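Local coordinates for protein adenylate kinase (Cryptosporidium parvum Iowa II, PDB 3BE4) that probably transfers a phosphate group from ATP to AMP, and here holds the two-substrate mimic bis(adenosine)-5'-pentaphosphate across both nucleotide sites, at residues A[19-24]-A[211-216]; A[67-72]-A[89-94]; A[96-101]-A[185-190]. All coordinates share one frame; numbering follows the deposited sequence. Where two conformers were deposited one is given.

Interaction 1 of 3, residues A[19-24]-A[211-216]; sequences GTQCEF and EQIKKI. With AP5 (bis(adenosine)-5'-pentaphosphate), chain C.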
# COMPACT_ATOMS: atom_id res chain seq x y z
N GLY A 19 -0.15 4.51 1.71
CA GLY A 19 1.29 4.83 1.53
C GLY A 19 1.50 6.02 2.38
O GLY A 19 2.68 6.14 2.94
N THR A 20 0.51 6.95 2.53
CA THR A 20 0.73 8.14 3.41
C THR A 20 1.05 7.64 4.82
O THR A 20 2.02 8.22 5.46
CB THR A 20 -0.58 9.00 3.36
OG1 THR A 20 -0.66 9.54 2.04
CG2 THR A 20 -0.45 10.20 4.35
N GLN A 21 0.27 6.73 5.34
CA GLN A 21 0.50 6.24 6.75
C GLN A 21 1.81 5.47 6.81
O GLN A 21 2.45 5.44 7.86
CB GLN A 21 -0.69 5.41 7.17
CG GLN A 21 -1.93 6.32 7.29
CD GLN A 21 -1.74 7.54 8.26
OE1 GLN A 21 -1.09 7.32 9.32
NE2 GLN A 21 -2.42 8.65 8.04
N CYS A 22 2.23 4.83 5.73
CA CYS A 22 3.50 4.05 5.78
C CYS A 22 4.72 4.95 6.01
O CYS A 22 5.74 4.49 6.44
CB CYS A 22 3.70 3.13 4.59
SG CYS A 22 2.54 1.79 4.63
N GLU A 23 4.60 6.21 5.64
CA GLU A 23 5.70 7.12 5.93
C GLU A 23 5.94 7.20 7.41
O GLU A 23 7.12 7.18 7.84
CB GLU A 23 5.42 8.54 5.35
CG GLU A 23 6.52 9.54 5.83
CD GLU A 23 7.49 9.77 4.66
OE1 GLU A 23 7.77 8.79 3.88
OE2 GLU A 23 7.90 10.96 4.49
N PHE A 24 4.92 7.38 8.25
CA PHE A 24 5.22 7.46 9.72
C PHE A 24 5.55 6.07 10.17
O PHE A 24 6.35 5.91 11.05
CB PHE A 24 4.18 8.12 10.69
CG PHE A 24 3.25 7.16 11.41
CD1 PHE A 24 2.08 6.74 10.75
CD2 PHE A 24 3.44 6.76 12.70
CE1 PHE A 24 1.13 5.85 11.32
CE2 PHE A 24 2.52 5.89 13.32
CZ PHE A 24 1.32 5.40 12.61
N GLU A 211 -3.04 8.78 14.60
CA GLU A 211 -3.31 8.41 16.00
C GLU A 211 -4.13 7.14 16.16
O GLU A 211 -3.86 6.35 17.08
CB GLU A 211 -3.88 9.62 16.81
CG GLU A 211 -2.90 10.80 17.01
CD GLU A 211 -1.51 10.38 17.52
OE1 GLU A 211 -1.47 9.68 18.57
OE2 GLU A 211 -0.48 10.70 16.83
N GLN A 212 -5.07 6.78 15.28
CA GLN A 212 -5.72 5.59 15.42
C GLN A 212 -4.85 4.39 15.14
O GLN A 212 -5.07 3.34 15.73
CB GLN A 212 -6.89 5.53 14.45
CG GLN A 212 -8.04 6.47 14.75
CD GLN A 212 -9.02 6.25 13.59
OE1 GLN A 212 -9.74 5.30 13.52
NE2 GLN A 212 -8.86 7.12 12.56
N ILE A 213 -3.94 4.54 14.18
CA ILE A 213 -3.01 3.51 13.95
C ILE A 213 -2.05 3.27 15.13
O ILE A 213 -1.84 2.09 15.51
CB ILE A 213 -2.26 3.70 12.59
CG1 ILE A 213 -3.32 3.55 11.47
CG2 ILE A 213 -1.08 2.63 12.50
CD1 ILE A 213 -2.66 3.93 10.10
N LYS A 214 -1.55 4.32 15.70
CA LYS A 214 -0.69 4.18 16.90
C LYS A 214 -1.39 3.46 18.06
O LYS A 214 -0.75 2.73 18.85
CB LYS A 214 -0.23 5.53 17.41
CG LYS A 214 0.83 6.18 16.55
CD LYS A 214 1.08 7.61 16.87
CE LYS A 214 2.44 7.98 16.35
NZ LYS A 214 2.97 9.23 16.93
N LYS A 215 -2.71 3.58 18.15
CA LYS A 215 -3.46 2.89 19.21
C LYS A 215 -3.51 1.41 19.03
O LYS A 215 -3.59 0.63 20.02
CB LYS A 215 -4.93 3.40 19.25
CG LYS A 215 -5.02 4.72 20.01
CD LYS A 215 -6.53 5.15 20.14
CE LYS A 215 -7.60 4.41 19.16
NZ LYS A 215 -8.63 5.30 18.33
N ILE A 216 -3.45 0.96 17.78
CA ILE A 216 -3.47 -0.42 17.45
C ILE A 216 -2.07 -1.06 17.48
O ILE A 216 -1.99 -2.27 17.69
CB ILE A 216 -3.96 -0.58 15.98
CG1 ILE A 216 -5.44 -0.35 15.83
CG2 ILE A 216 -3.70 -2.06 15.42
CD1 ILE A 216 -5.82 -0.15 14.40
PA AP5 C . -0.81 0.97 -5.89
O1A AP5 C . 0.37 1.91 -6.19
O2A AP5 C . -0.87 0.28 -4.61
O3A AP5 C . -2.18 1.77 -6.13
PB AP5 C . -3.62 1.58 -5.50
O1B AP5 C . -3.84 0.21 -5.07
O2B AP5 C . -4.60 2.27 -6.45
O3B AP5 C . -3.43 2.54 -4.13
PG AP5 C . -2.80 3.97 -3.99
O1G AP5 C . -3.43 4.84 -5.02
O2G AP5 C . -1.34 3.79 -3.97
O3G AP5 C . -3.41 4.28 -2.57
PD AP5 C . -2.79 4.53 -1.08
O1D AP5 C . -1.34 4.29 -1.15
O2D AP5 C . -3.67 3.78 -0.16
O3D AP5 C . -3.14 6.07 -0.85
PE AP5 C . -2.13 7.30 -0.77
O1E AP5 C . -1.38 7.36 -1.99
O2E AP5 C . -1.36 7.32 0.54
O5F AP5 C . -0.95 -0.19 -6.98
C5F AP5 C . -0.75 0.30 -8.32
C4F AP5 C . -1.39 -0.85 -9.21
O4F AP5 C . -0.42 -1.87 -9.31
C3F AP5 C . -2.63 -1.52 -8.75
O3F AP5 C . -3.78 -0.78 -9.10
C2F AP5 C . -2.48 -2.80 -9.59
O2F AP5 C . -2.66 -2.52 -11.03
C1F AP5 C . -1.02 -3.17 -9.40
N9A AP5 C . -0.85 -3.93 -8.18
C8A AP5 C . -0.18 -3.41 -7.03
N7A AP5 C . -0.16 -4.33 -6.08
C5A AP5 C . -0.76 -5.49 -6.61
C6A AP5 C . -0.93 -6.75 -6.07
N6A AP5 C . -0.73 -7.16 -4.82
N1A AP5 C . -1.59 -7.66 -6.95
C2A AP5 C . -1.85 -7.28 -8.18
N3A AP5 C . -1.69 -6.07 -8.75
C4A AP5 C . -1.02 -5.15 -7.91
O5J AP5 C . -3.15 8.48 -0.62
C5J AP5 C . -3.99 8.91 -1.81
C4J AP5 C . -4.18 10.43 -1.63
O4J AP5 C . -4.90 10.82 -0.45
C3J AP5 C . -2.85 11.18 -1.71
O3J AP5 C . -3.04 12.39 -2.42
C2J AP5 C . -2.71 11.50 -0.25
O2J AP5 C . -1.96 12.68 -0.05
C1J AP5 C . -4.02 11.82 0.32
N9B AP5 C . -4.32 11.51 1.68
C8B AP5 C . -3.79 10.47 2.44
N7B AP5 C . -4.38 10.48 3.65
C5B AP5 C . -5.28 11.52 3.67
C6B AP5 C . -6.31 11.92 4.59
N6B AP5 C . -6.43 11.29 5.76
N1B AP5 C . -7.08 12.99 4.26
C2B AP5 C . -6.98 13.57 2.99
N3B AP5 C . -6.08 13.18 2.04
C4B AP5 C . -5.29 12.08 2.33
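Phe24 has an unusual first torsion, chi1 97°, well away from a staggered position, and with its ring turned this way it reaches helix 206-216 by its outer rim. CZ meets Ile213 CG2 at 3.7 Å, the methyl lying at the ring edge near the ring plane. The aliphatic chain of Lys214 runs obliquely past the same end of the ring, with CG 3.7 Å from Phe24 CE2. One turn back, Gln21 bends at chi2 (-56°) and lays its CG 3.8 Å from Ile213 CD1. Its amide reaches the first turns of the same helix: OE1 to Thr210 OG1, NE2 to Pro206 O.

The two helix segments cross at -59° with their axes 11.2 Å apart. Helix 18-29 follows the P-loop of this nucleoside monophosphate kinase fold, and its first turn grips the inhibitor: Gly19 N donates to AP5 O1D, while Thr20 N and Thr20 OG1 both donate to AP5 O2E, each at 2.8 Å. Carbon contacts thus fill the middle of the interface, and just beyond the segments the Gln21 amide bonds and a Lys214–Glu28 salt bridge tie the same two helices, probably fixing how the C-terminal helix lies on the phosphate-binding one.

Interaction 2 of 3, residues A[67-72]-A[89-94]; sequences EIVLGL and DGFPRT. With AP5 (bis(adenosine)-5'-pentaphosphate), chain C.
Val69 and Leu70 meet the ring of Phe91 where helix 66-78 packs on the loop that follows strand 86-89, in the AMP-binding part of the adenylate kinase fold. Val69 CG1 approaches Phe91 CD1 to 3.5 Å, obliquely to the ring, and the two side chains run antiparallel alongside one another. Leu70 stands roughly perpendicular to Phe91, its CD2 lying in the ring plane at the edge, 3.7 Å from Phe91 CZ. Phe91 CG stands anti to the backbone N (chi1 174°), which carries the ring out to the helix.

Val69 and Phe91 also border the adenine of AP5: N6A comes to the edge of the Phe91 ring, and Val69 CG1 is 3.7 Å from that amino nitrogen. Gly90 O then accepts a hydrogen bond from AP5 N6A at 3.0 Å.

Farther along the loop, Arg93 runs over the base, its guanidinium having AP5 C8A over one face. NH1 and NH2 both donate to AP5 O1B, and NH2 also makes a weak bond to O2A, so the side chain lies along the base and ends on the phosphates.

Behind these lie the elements that set the loop. The peptide before Pro92 is cis, and Thr94 sits at the N-cap of helix 95-108, its OG1 bonded to Gln97 N and also to Asp66. Helix 36-45 touches both Val69 and Phe91 through Thr36. The guanidinium itself is steadied by Gly90, whose one carbonyl accepts both the adenine amino group and Arg93 NE; NE donates to Gly90 O at 2.9 Å, from above the carbonyl plane and 37° out of it.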
# COMPACT_ATOMS: atom_id res chain seq x y z
N GLU A 67 1.18 -14.52 -9.34
CA GLU A 67 2.48 -15.12 -9.29
C GLU A 67 3.59 -14.08 -9.44
O GLU A 67 4.65 -14.21 -8.84
CB GLU A 67 2.55 -16.29 -10.32
CG GLU A 67 2.09 -16.13 -11.81
CD GLU A 67 0.91 -15.20 -12.13
OE1 GLU A 67 -0.25 -15.45 -11.68
OE2 GLU A 67 1.23 -14.21 -12.85
N ILE A 68 3.35 -13.08 -10.23
CA ILE A 68 4.31 -12.01 -10.43
C ILE A 68 4.51 -11.25 -9.07
O ILE A 68 5.66 -11.01 -8.64
CB ILE A 68 3.77 -11.04 -11.49
CG1 ILE A 68 3.87 -11.79 -12.84
CG2 ILE A 68 4.64 -9.80 -11.59
CD1 ILE A 68 3.17 -11.07 -14.02
N VAL A 69 3.42 -10.82 -8.45
CA VAL A 69 3.59 -10.11 -7.24
C VAL A 69 4.07 -10.97 -6.11
O VAL A 69 4.89 -10.53 -5.26
CB VAL A 69 2.38 -9.28 -6.93
CG1 VAL A 69 2.61 -8.61 -5.68
CG2 VAL A 69 2.10 -8.32 -8.11
N LEU A 70 3.60 -12.23 -6.01
CA LEU A 70 4.16 -13.11 -4.96
C LEU A 70 5.70 -13.28 -5.16
O LEU A 70 6.43 -13.31 -4.17
CB LEU A 70 3.50 -14.48 -5.11
CG LEU A 70 2.19 -14.49 -4.31
CD1 LEU A 70 1.22 -15.65 -4.78
CD2 LEU A 70 2.39 -14.59 -2.80
N GLY A 71 6.16 -13.28 -6.41
CA GLY A 71 7.62 -13.41 -6.73
C GLY A 71 8.36 -12.24 -6.15
O GLY A 71 9.44 -12.39 -5.56
N LEU A 72 7.79 -11.07 -6.36
CA LEU A 72 8.49 -9.81 -5.91
C LEU A 72 8.48 -9.76 -4.40
O LEU A 72 9.55 -9.34 -3.81
CB LEU A 72 7.82 -8.54 -6.43
CG LEU A 72 7.83 -8.36 -7.95
CD1 LEU A 72 6.96 -7.10 -8.27
CD2 LEU A 72 9.25 -8.29 -8.42
N ASP A 89 1.52 -3.11 1.81
CA ASP A 89 0.61 -2.02 1.50
C ASP A 89 0.18 -2.38 0.02
O ASP A 89 0.91 -2.33 -0.96
CB ASP A 89 1.53 -0.75 1.52
CG ASP A 89 0.96 0.44 0.75
OD1 ASP A 89 -0.20 0.35 0.17
OD2 ASP A 89 1.72 1.48 0.74
N GLY A 90 -1.11 -2.75 0.02
CA GLY A 90 -1.61 -3.16 -1.34
C GLY A 90 -1.31 -4.61 -1.64
O GLY A 90 -1.29 -4.98 -2.80
N PHE A 91 -0.79 -5.33 -0.66
CA PHE A 91 -0.51 -6.80 -0.84
C PHE A 91 -0.71 -7.34 0.53
O PHE A 91 -0.21 -6.77 1.50
CB PHE A 91 0.97 -7.03 -1.27
CG PHE A 91 1.32 -8.47 -1.31
CD1 PHE A 91 1.21 -9.20 -2.50
CD2 PHE A 91 1.65 -9.11 -0.14
CE1 PHE A 91 1.47 -10.62 -2.47
CE2 PHE A 91 1.94 -10.51 -0.15
CZ PHE A 91 1.80 -11.24 -1.29
N PRO A 92 -1.30 -8.48 0.64
CA PRO A 92 -2.05 -9.16 -0.48
C PRO A 92 -3.28 -8.43 -0.95
O PRO A 92 -3.86 -7.72 -0.17
CB PRO A 92 -2.55 -10.51 0.21
CG PRO A 92 -2.54 -10.19 1.61
CD PRO A 92 -1.39 -9.21 1.90
N ARG A 93 -3.75 -8.68 -2.18
CA ARG A 93 -4.97 -8.03 -2.53
C ARG A 93 -5.90 -9.07 -3.16
O ARG A 93 -6.96 -8.72 -3.60
CB ARG A 93 -4.68 -6.61 -3.29
CG ARG A 93 -4.11 -6.74 -4.60
CD ARG A 93 -4.31 -5.39 -5.25
NE ARG A 93 -3.28 -4.41 -4.79
CZ ARG A 93 -3.39 -3.11 -5.05
NH1 ARG A 93 -4.45 -2.55 -5.65
NH2 ARG A 93 -2.34 -2.33 -4.68
N THR A 94 -5.53 -10.37 -3.12
CA THR A 94 -6.44 -11.46 -3.51
C THR A 94 -6.21 -12.58 -2.48
O THR A 94 -5.19 -12.64 -1.78
CB THR A 94 -6.13 -12.07 -4.90
OG1 THR A 94 -4.79 -12.68 -4.85
CG2 THR A 94 -6.20 -11.05 -5.98
PA AP5 C . -0.81 0.97 -5.89
O1A AP5 C . 0.37 1.91 -6.19
O2A AP5 C . -0.87 0.28 -4.61
O3A AP5 C . -2.18 1.77 -6.13
PB AP5 C . -3.62 1.58 -5.50
O1B AP5 C . -3.84 0.21 -5.07
O2B AP5 C . -4.60 2.27 -6.45
O3B AP5 C . -3.43 2.54 -4.13
PG AP5 C . -2.80 3.97 -3.99
O1G AP5 C . -3.43 4.84 -5.02
O2G AP5 C . -1.34 3.79 -3.97
O3G AP5 C . -3.41 4.28 -2.57
PD AP5 C . -2.79 4.53 -1.08
O1D AP5 C . -1.34 4.29 -1.15
O2D AP5 C . -3.67 3.78 -0.16
O3D AP5 C . -3.14 6.07 -0.85
PE AP5 C . -2.13 7.30 -0.77
O1E AP5 C . -1.38 7.36 -1.99
O2E AP5 C . -1.36 7.32 0.54
O5F AP5 C . -0.95 -0.19 -6.98
C5F AP5 C . -0.75 0.30 -8.32
C4F AP5 C . -1.39 -0.85 -9.21
O4F AP5 C . -0.42 -1.87 -9.31
C3F AP5 C . -2.63 -1.52 -8.75
O3F AP5 C . -3.78 -0.78 -9.10
C2F AP5 C . -2.48 -2.80 -9.59
O2F AP5 C . -2.66 -2.52 -11.03
C1F AP5 C . -1.02 -3.17 -9.40
N9A AP5 C . -0.85 -3.93 -8.18
C8A AP5 C . -0.18 -3.41 -7.03
N7A AP5 C . -0.16 -4.33 -6.08
C5A AP5 C . -0.76 -5.49 -6.61
C6A AP5 C . -0.93 -6.75 -6.07
N6A AP5 C . -0.73 -7.16 -4.82
N1A AP5 C . -1.59 -7.66 -6.95
C2A AP5 C . -1.85 -7.28 -8.18
N3A AP5 C . -1.69 -6.07 -8.75
C4A AP5 C . -1.02 -5.15 -7.91
O5J AP5 C . -3.15 8.48 -0.62
C5J AP5 C . -3.99 8.91 -1.81
C4J AP5 C . -4.18 10.43 -1.63
O4J AP5 C . -4.90 10.82 -0.45
C3J AP5 C . -2.85 11.18 -1.71
O3J AP5 C . -3.04 12.39 -2.42
C2J AP5 C . -2.71 11.50 -0.25
O2J AP5 C . -1.96 12.68 -0.05
C1J AP5 C . -4.02 11.82 0.32
N9B AP5 C . -4.32 11.51 1.68
C8B AP5 C . -3.79 10.47 2.44
N7B AP5 C . -4.38 10.48 3.65
C5B AP5 C . -5.28 11.52 3.67
C6B AP5 C . -6.31 11.92 4.59
N6B AP5 C . -6.43 11.29 5.76
N1B AP5 C . -7.08 12.99 4.26
C2B AP5 C . -6.98 13.57 2.99
N3B AP5 C . -6.08 13.18 2.04
C4B AP5 C . -5.29 12.08 2.33

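Interaction 3 of 3, residues A[96-101]-A[185-190]; sequences PQAEGL and APLVKF. With AP5 (bis(adenosine)-5'-pentaphosphate), chain C.
Helix 95-108, which starts just beyond the adenine-contacting loop, packs here against the short helix 186-192, and Ala98 makes the main contact between these segments. Its methyl sits over one face of the Phe190 ring, 3.9 Å from CB to the ring centroid and 21° off the ring normal, a CH-pi contact displaced toward the rim near CZ. The same CB also touches Leu187 CD2 at 3.6 Å, so one small side chain fits against two larger ones a turn apart on helix 186-192. Phe190 CG is anti to the backbone N, a setting that carries the ring across to helix 95-108. Glu99 adds a looser touch at the exposed border, its CG 4.4 Å from Phe190 CE1 and oblique to the ring. The segment axes are 11.2 Å apart and inclined by 35°.

Next to Ala98 along the helix, Gln97 serves the ligand. Its chain runs straight out from CG, and the terminal amide forms a two-bond pair with the adenine: AP5 N6A donates to Gln97 OE1 at 3.0 Å with an angle of 163°, and Gln97 NE2 donates to AP5 N1A, also at 3.0 Å. A second shell fixes which way round the amide sits, since OE1 also accepts from Arg93 N and NE2 also donates to Asp66 OD1. Leu187 reaches inward as well, touching Ile11 of the central sheet and Ile95. A glutamine reading the N1 and N6 edge of adenine in this way is typical of the AMP site of adenylate kinases.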
# COMPACT_ATOMS: atom_id res chain seq x y z
N PRO A 96 -5.54 -15.88 -3.24
CA PRO A 96 -4.27 -16.59 -3.55
C PRO A 96 -3.02 -15.88 -3.09
O PRO A 96 -2.09 -16.51 -2.63
CB PRO A 96 -4.31 -16.86 -5.07
CG PRO A 96 -5.83 -16.85 -5.32
CD PRO A 96 -6.44 -15.80 -4.43
N GLN A 97 -3.06 -14.56 -3.10
CA GLN A 97 -1.83 -13.83 -2.52
C GLN A 97 -1.74 -13.98 -1.04
O GLN A 97 -0.63 -14.06 -0.53
CB GLN A 97 -1.95 -12.38 -2.87
CG GLN A 97 -1.72 -12.17 -4.37
CD GLN A 97 -1.88 -10.67 -4.79
OE1 GLN A 97 -1.77 -9.80 -3.93
NE2 GLN A 97 -2.25 -10.41 -6.09
N ALA A 98 -2.87 -13.93 -0.33
CA ALA A 98 -2.88 -14.12 1.16
C ALA A 98 -2.34 -15.55 1.52
O ALA A 98 -1.57 -15.71 2.45
CB ALA A 98 -4.30 -13.96 1.75
N GLU A 99 -2.83 -16.52 0.77
CA GLU A 99 -2.38 -17.92 1.03
C GLU A 99 -0.87 -18.02 0.70
O GLU A 99 -0.16 -18.79 1.36
CB GLU A 99 -3.22 -18.90 0.17
CG GLU A 99 -4.71 -18.87 0.53
CD GLU A 99 -5.58 -19.61 -0.44
OE1 GLU A 99 -5.26 -19.68 -1.68
OE2 GLU A 99 -6.66 -20.07 0.08
N GLY A 100 -0.43 -17.34 -0.38
CA GLY A 100 0.96 -17.42 -0.82
C GLY A 100 1.78 -16.76 0.27
O GLY A 100 2.81 -17.26 0.65
N LEU A 101 1.33 -15.62 0.80
CA LEU A 101 2.04 -15.01 1.92
C LEU A 101 2.12 -15.90 3.20
O LEU A 101 3.20 -15.95 3.85
CB LEU A 101 1.39 -13.65 2.32
CG LEU A 101 2.07 -12.90 3.55
CD1 LEU A 101 3.54 -12.57 3.25
CD2 LEU A 101 1.24 -11.68 3.90
N ALA A 185 -11.65 -6.96 -0.91
CA ALA A 185 -12.49 -6.86 0.26
C ALA A 185 -12.73 -8.18 1.07
O ALA A 185 -12.77 -8.09 2.32
CB ALA A 185 -13.77 -6.19 -0.10
N PRO A 186 -12.80 -9.35 0.41
CA PRO A 186 -12.85 -10.68 1.09
C PRO A 186 -11.72 -11.00 2.05
O PRO A 186 -11.85 -11.89 2.92
CB PRO A 186 -12.71 -11.67 -0.07
CG PRO A 186 -13.44 -11.02 -1.17
CD PRO A 186 -12.92 -9.56 -1.06
N LEU A 187 -10.60 -10.30 1.87
CA LEU A 187 -9.50 -10.43 2.79
C LEU A 187 -9.80 -9.90 4.17
O LEU A 187 -9.12 -10.30 5.12
CB LEU A 187 -8.24 -9.74 2.25
CG LEU A 187 -7.65 -10.31 1.00
CD1 LEU A 187 -6.56 -9.29 0.62
CD2 LEU A 187 -6.98 -11.65 1.30
N VAL A 188 -10.79 -9.03 4.32
CA VAL A 188 -11.10 -8.54 5.65
C VAL A 188 -11.62 -9.73 6.48
O VAL A 188 -11.16 -9.96 7.59
CB VAL A 188 -12.15 -7.48 5.63
CG1 VAL A 188 -12.50 -7.05 7.04
CG2 VAL A 188 -11.60 -6.26 4.92
N LYS A 189 -12.54 -10.52 5.92
CA LYS A 189 -12.98 -11.71 6.70
C LYS A 189 -11.88 -12.74 6.92
O LYS A 189 -11.78 -13.30 8.01
CB LYS A 189 -14.25 -12.28 5.99
CG LYS A 189 -15.33 -11.29 6.24
CD LYS A 189 -16.70 -11.69 5.70
CE LYS A 189 -17.77 -10.53 5.87
NZ LYS A 189 -18.05 -10.01 7.26
N PHE A 190 -11.01 -12.93 5.92
CA PHE A 190 -9.89 -13.85 5.94
C PHE A 190 -9.08 -13.54 7.18
O PHE A 190 -8.70 -14.45 7.94
CB PHE A 190 -9.02 -13.68 4.69
CG PHE A 190 -7.82 -14.63 4.60
CD1 PHE A 190 -7.87 -15.81 3.80
CD2 PHE A 190 -6.63 -14.32 5.21
CE1 PHE A 190 -6.77 -16.66 3.68
CE2 PHE A 190 -5.51 -15.15 5.11
CZ PHE A 190 -5.54 -16.32 4.33
PA AP5 C . -0.81 0.97 -5.89
O1A AP5 C . 0.37 1.91 -6.19
O2A AP5 C . -0.87 0.28 -4.61
O3A AP5 C . -2.18 1.77 -6.13
PB AP5 C . -3.62 1.58 -5.50
O1B AP5 C . -3.84 0.21 -5.07
O2B AP5 C . -4.60 2.27 -6.45
O3B AP5 C . -3.43 2.54 -4.13
PG AP5 C . -2.80 3.97 -3.99
O1G AP5 C . -3.43 4.84 -5.02
O2G AP5 C . -1.34 3.79 -3.97
O3G AP5 C . -3.41 4.28 -2.57
PD AP5 C . -2.79 4.53 -1.08
O1D AP5 C . -1.34 4.29 -1.15
O2D AP5 C . -3.67 3.78 -0.16
O3D AP5 C . -3.14 6.07 -0.85
PE AP5 C . -2.13 7.30 -0.77
O1E AP5 C . -1.38 7.36 -1.99
O2E AP5 C . -1.36 7.32 0.54
O5F AP5 C . -0.95 -0.19 -6.98
C5F AP5 C . -0.75 0.30 -8.32
C4F AP5 C . -1.39 -0.85 -9.21
O4F AP5 C . -0.42 -1.87 -9.31
C3F AP5 C . -2.63 -1.52 -8.75
O3F AP5 C . -3.78 -0.78 -9.10
C2F AP5 C . -2.48 -2.80 -9.59
O2F AP5 C . -2.66 -2.52 -11.03
C1F AP5 C . -1.02 -3.17 -9.40
N9A AP5 C . -0.85 -3.93 -8.18
C8A AP5 C . -0.18 -3.41 -7.03
N7A AP5 C . -0.16 -4.33 -6.08
C5A AP5 C . -0.76 -5.49 -6.61
C6A AP5 C . -0.93 -6.75 -6.07
N6A AP5 C . -0.73 -7.16 -4.82
N1A AP5 C . -1.59 -7.66 -6.95
C2A AP5 C . -1.85 -7.28 -8.18
N3A AP5 C . -1.69 -6.07 -8.75
C4A AP5 C . -1.02 -5.15 -7.91
O5J AP5 C . -3.15 8.48 -0.62
C5J AP5 C . -3.99 8.91 -1.81
C4J AP5 C . -4.18 10.43 -1.63
O4J AP5 C . -4.90 10.82 -0.45
C3J AP5 C . -2.85 11.18 -1.71
O3J AP5 C . -3.04 12.39 -2.42
C2J AP5 C . -2.71 11.50 -0.25
O2J AP5 C . -1.96 12.68 -0.05
C1J AP5 C . -4.02 11.82 0.32
N9B AP5 C . -4.32 11.51 1.68
C8B AP5 C . -3.79 10.47 2.44
N7B AP5 C . -4.38 10.48 3.65
C5B AP5 C . -5.28 11.52 3.67
C6B AP5 C . -6.31 11.92 4.59
N6B AP5 C . -6.43 11.29 5.76
N1B AP5 C . -7.08 12.99 4.26
C2B AP5 C . -6.98 13.57 2.99
N3B AP5 C . -6.08 13.18 2.04
C4B AP5 C . -5.29 12.08 2.33

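All three contacts are made by carbon atoms, some of them from polar side chains, with no hydrogen bond across the segments; each includes residues that touch AP5, on both segments in interaction 2. Interaction 2 is the buried one, whereas interactions 1 and 3 are only partly buried, with a lysine chain or a glutamate at their borders. Interactions 2 and 3 are neighbours, their centres 10 Å apart, and serve the same adenine: Phe91 CD1 lies 3.4 Å from Gln97 OE1, and Pro92 O meets Leu187 CD1. Interaction 1, about 21 Å from either centre, lies at the phosphates near the other nucleoside; it touches interaction 2 where Gly19 CA packs on Asp89 OD2.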